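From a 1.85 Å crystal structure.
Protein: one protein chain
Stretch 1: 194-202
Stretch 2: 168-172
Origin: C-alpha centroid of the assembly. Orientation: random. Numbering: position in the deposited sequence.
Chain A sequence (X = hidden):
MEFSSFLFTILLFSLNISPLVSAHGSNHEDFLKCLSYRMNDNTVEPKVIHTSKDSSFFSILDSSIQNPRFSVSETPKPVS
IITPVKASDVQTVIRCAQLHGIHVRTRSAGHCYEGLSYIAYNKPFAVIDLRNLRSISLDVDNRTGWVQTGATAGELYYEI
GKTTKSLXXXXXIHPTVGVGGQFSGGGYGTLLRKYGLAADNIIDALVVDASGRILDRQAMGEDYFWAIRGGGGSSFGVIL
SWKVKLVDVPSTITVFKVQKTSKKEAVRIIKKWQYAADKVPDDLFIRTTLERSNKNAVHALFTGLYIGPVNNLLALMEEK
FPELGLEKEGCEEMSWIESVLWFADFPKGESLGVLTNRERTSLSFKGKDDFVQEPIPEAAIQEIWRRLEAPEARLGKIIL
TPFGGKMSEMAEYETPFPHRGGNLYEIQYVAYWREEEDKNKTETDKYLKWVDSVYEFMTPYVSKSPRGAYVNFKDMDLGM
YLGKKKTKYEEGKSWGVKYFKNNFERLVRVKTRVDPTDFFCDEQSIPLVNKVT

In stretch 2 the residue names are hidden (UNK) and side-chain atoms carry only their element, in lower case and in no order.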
# COMPACT_ATOMS: atom_id res chain seq x y z
N LYS A 194 7.88 -7.61 -13.46
CA LYS A 194 7.40 -8.47 -14.52
C LYS A 194 6.08 -7.96 -15.06
O LYS A 194 5.87 -7.90 -16.27
CB LYS A 194 7.26 -9.90 -13.98
CG LYS A 194 6.65 -10.91 -14.92
CD LYS A 194 7.69 -11.45 -15.85
CE LYS A 194 7.16 -12.63 -16.62
NZ LYS A 194 8.14 -12.92 -17.68
N TYR A 195 5.20 -7.59 -14.13
CA TYR A 195 3.82 -7.26 -14.45
C TYR A 195 3.38 -5.88 -13.99
O TYR A 195 2.26 -5.47 -14.28
CB TYR A 195 2.88 -8.31 -13.86
CG TYR A 195 2.99 -9.65 -14.56
CD1 TYR A 195 2.75 -9.75 -15.93
CD2 TYR A 195 3.35 -10.80 -13.86
CE1 TYR A 195 2.84 -10.97 -16.58
CE2 TYR A 195 3.45 -12.02 -14.51
CZ TYR A 195 3.20 -12.10 -15.87
OH TYR A 195 3.28 -13.30 -16.53
N GLY A 196 4.25 -5.16 -13.29
CA GLY A 196 3.91 -3.83 -12.81
C GLY A 196 3.10 -3.83 -11.52
O GLY A 196 3.17 -4.77 -10.73
N LEU A 197 2.33 -2.77 -11.31
CA LEU A 197 1.58 -2.62 -10.06
C LEU A 197 0.22 -3.30 -10.20
O LEU A 197 -0.20 -3.65 -11.30
CB LEU A 197 1.40 -1.14 -9.69
CG LEU A 197 2.63 -0.23 -9.66
CD1 LEU A 197 2.23 1.22 -9.41
CD2 LEU A 197 3.62 -0.70 -8.61
N ALA A 198 -0.47 -3.48 -9.08
CA ALA A 198 -1.83 -4.01 -9.11
C ALA A 198 -2.72 -3.12 -9.98
O ALA A 198 -3.50 -3.60 -10.79
CB ALA A 198 -2.39 -4.14 -7.69
N ALA A 199 -2.58 -1.81 -9.80
CA ALA A 199 -3.35 -0.82 -10.55
C ALA A 199 -3.09 -0.91 -12.05
O ALA A 199 -3.94 -0.54 -12.87
CB ALA A 199 -3.05 0.58 -10.05
N ASP A 200 -1.90 -1.38 -12.41
CA ASP A 200 -1.55 -1.57 -13.81
C ASP A 200 -2.26 -2.76 -14.42
O ASP A 200 -2.15 -3.00 -15.62
CB ASP A 200 -0.04 -1.74 -13.96
CG ASP A 200 0.74 -0.52 -13.53
OD1 ASP A 200 0.15 0.59 -13.50
OD2 ASP A 200 1.93 -0.66 -13.23
N ASN A 201 -3.00 -3.50 -13.59
CA ASN A 201 -3.61 -4.77 -13.99
C ASN A 201 -5.10 -4.85 -13.67
O ASN A 201 -5.63 -5.92 -13.33
CB ASN A 201 -2.86 -5.92 -13.34
CG ASN A 201 -1.45 -6.06 -13.87
OD1 ASN A 201 -1.22 -6.76 -14.85
ND2 ASN A 201 -0.50 -5.38 -13.24
N ILE A 202 -5.76 -3.72 -13.81
CA ILE A 202 -7.18 -3.62 -13.56
C ILE A 202 -7.89 -3.13 -14.82
O ILE A 202 -7.48 -2.14 -15.43
CB ILE A 202 -7.45 -2.68 -12.38
CG1 ILE A 202 -6.95 -3.35 -11.09
CG2 ILE A 202 -8.93 -2.31 -12.32
CD1 ILE A 202 -6.66 -2.42 -9.96
N UNK A 168 -1.59 -15.76 -11.25
CA UNK A 168 -1.23 -14.94 -10.10
C UNK A 168 -1.83 -13.55 -10.24
O UNK A 168 -2.49 -13.23 -11.22
c UNK A 168 0.29 -14.86 -9.95
N UNK A 169 -1.59 -12.71 -9.25
CA UNK A 169 -1.92 -11.32 -9.41
C UNK A 169 -0.85 -10.51 -8.71
O UNK A 169 -0.45 -10.84 -7.60
c UNK A 169 -3.32 -10.99 -8.88
c UNK A 169 -4.52 -7.96 -10.78
c UNK A 169 -3.67 -8.60 -8.23
c UNK A 169 -4.46 -6.97 -9.79
c UNK A 169 -4.16 -9.26 -10.47
c UNK A 169 -3.74 -9.59 -9.19
c UNK A 169 -4.03 -7.29 -8.53
N UNK A 170 -0.36 -9.45 -9.38
CA UNK A 170 0.73 -8.62 -8.86
C UNK A 170 0.24 -7.57 -7.85
O UNK A 170 -0.12 -6.47 -8.25
c UNK A 170 0.08 -7.82 -11.00
c UNK A 170 1.28 -7.95 -10.12
c UNK A 170 -0.77 -9.03 -10.73
N UNK A 171 0.22 -7.92 -6.56
CA UNK A 171 -0.09 -6.96 -5.50
C UNK A 171 0.96 -7.09 -4.40
O UNK A 171 1.98 -7.75 -4.60
c UNK A 171 -1.49 -7.18 -4.95
N UNK A 172 0.70 -6.49 -3.23
CA UNK A 172 1.69 -6.47 -2.16
C UNK A 172 1.95 -7.80 -1.48
O UNK A 172 1.24 -8.79 -1.71

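Position 168 carries one side-chain carbon and nothing more. Its CB points sideways and stays 6.2 Å from CE2 of Tyr195, the nearest atom of stretch 1, so it takes no part in the contact. A lone CB identifies alanine, so this is Ala168; its small size suits a buried place without being dictated by this neighbor.

Position 169 has seven side-chain carbons: one attached to CA, then a closed ring of six. From a CB directed sideways, chi1 near t (-173°) brings the end of the ring closer to stretch 1. One ring carbon lies 3.6 Å from CB of Ala198, an apolar contact, while another lies 3.4 Å from the backbone O of Asn201. That oxygen sits at the ring edge, near its plane, where the slightly positive ring hydrogens make a carbonyl welcome. No oxygen extends from the ring, which rules out tyrosine and leaves phenylalanine, Phe169, whose CE2 and CE1 make these two approaches. A flat, buried hydrocarbon can thus meet both a methyl group and a carbonyl.

At position 170 three side-chain carbons close a ring onto the backbone N, and the CB points toward stretch 1. The middle carbon of the three is 4.0 Å from CB of Tyr195 and 3.4 Å from ND2 of Asn201, while the CB is 3.7 Å from the backbone O of Gly196. Such a ring is unique to proline among the standard residues. Pro170, whose CG is that middle carbon, is the most extensively covered residue of its stretch. Compact and rigid, the ring offers carbon to this pocket without adding a backbone N-H donor.

Position 171 again shows a single side-chain carbon. Its CB meets CB of Ala198 at 4.2 Å, and the CA atoms of position 171 and Ala198 are 5.0 Å apart. The residue is Ala171; small side chains on both stretches suit so near an approach.

Position 172 has no side-chain atoms. Even an ideal CB would find nothing of stretch 1 within 5.5 Å. It is Gly172, and this contact does not explain the glycine.

The contact works by packing, with no hydrogen bond between the stretches. Although O of Pro170 comes within 3.1 Å of N of Ala198, the angle is poor. Stretch 1 instead braces itself: ND2 of Asn201 donates to O of Tyr195 at 3.0 Å and to O of Leu197 at 2.6 Å, and N of Asn201 donates to O of Ala198 at 2.8 Å. These bonds hold the turn in a shape against which Phe169 and Pro170 fit; the contact buries 278 Å² counted over both stretches.

Stretch 2 (168-172) AFPAG
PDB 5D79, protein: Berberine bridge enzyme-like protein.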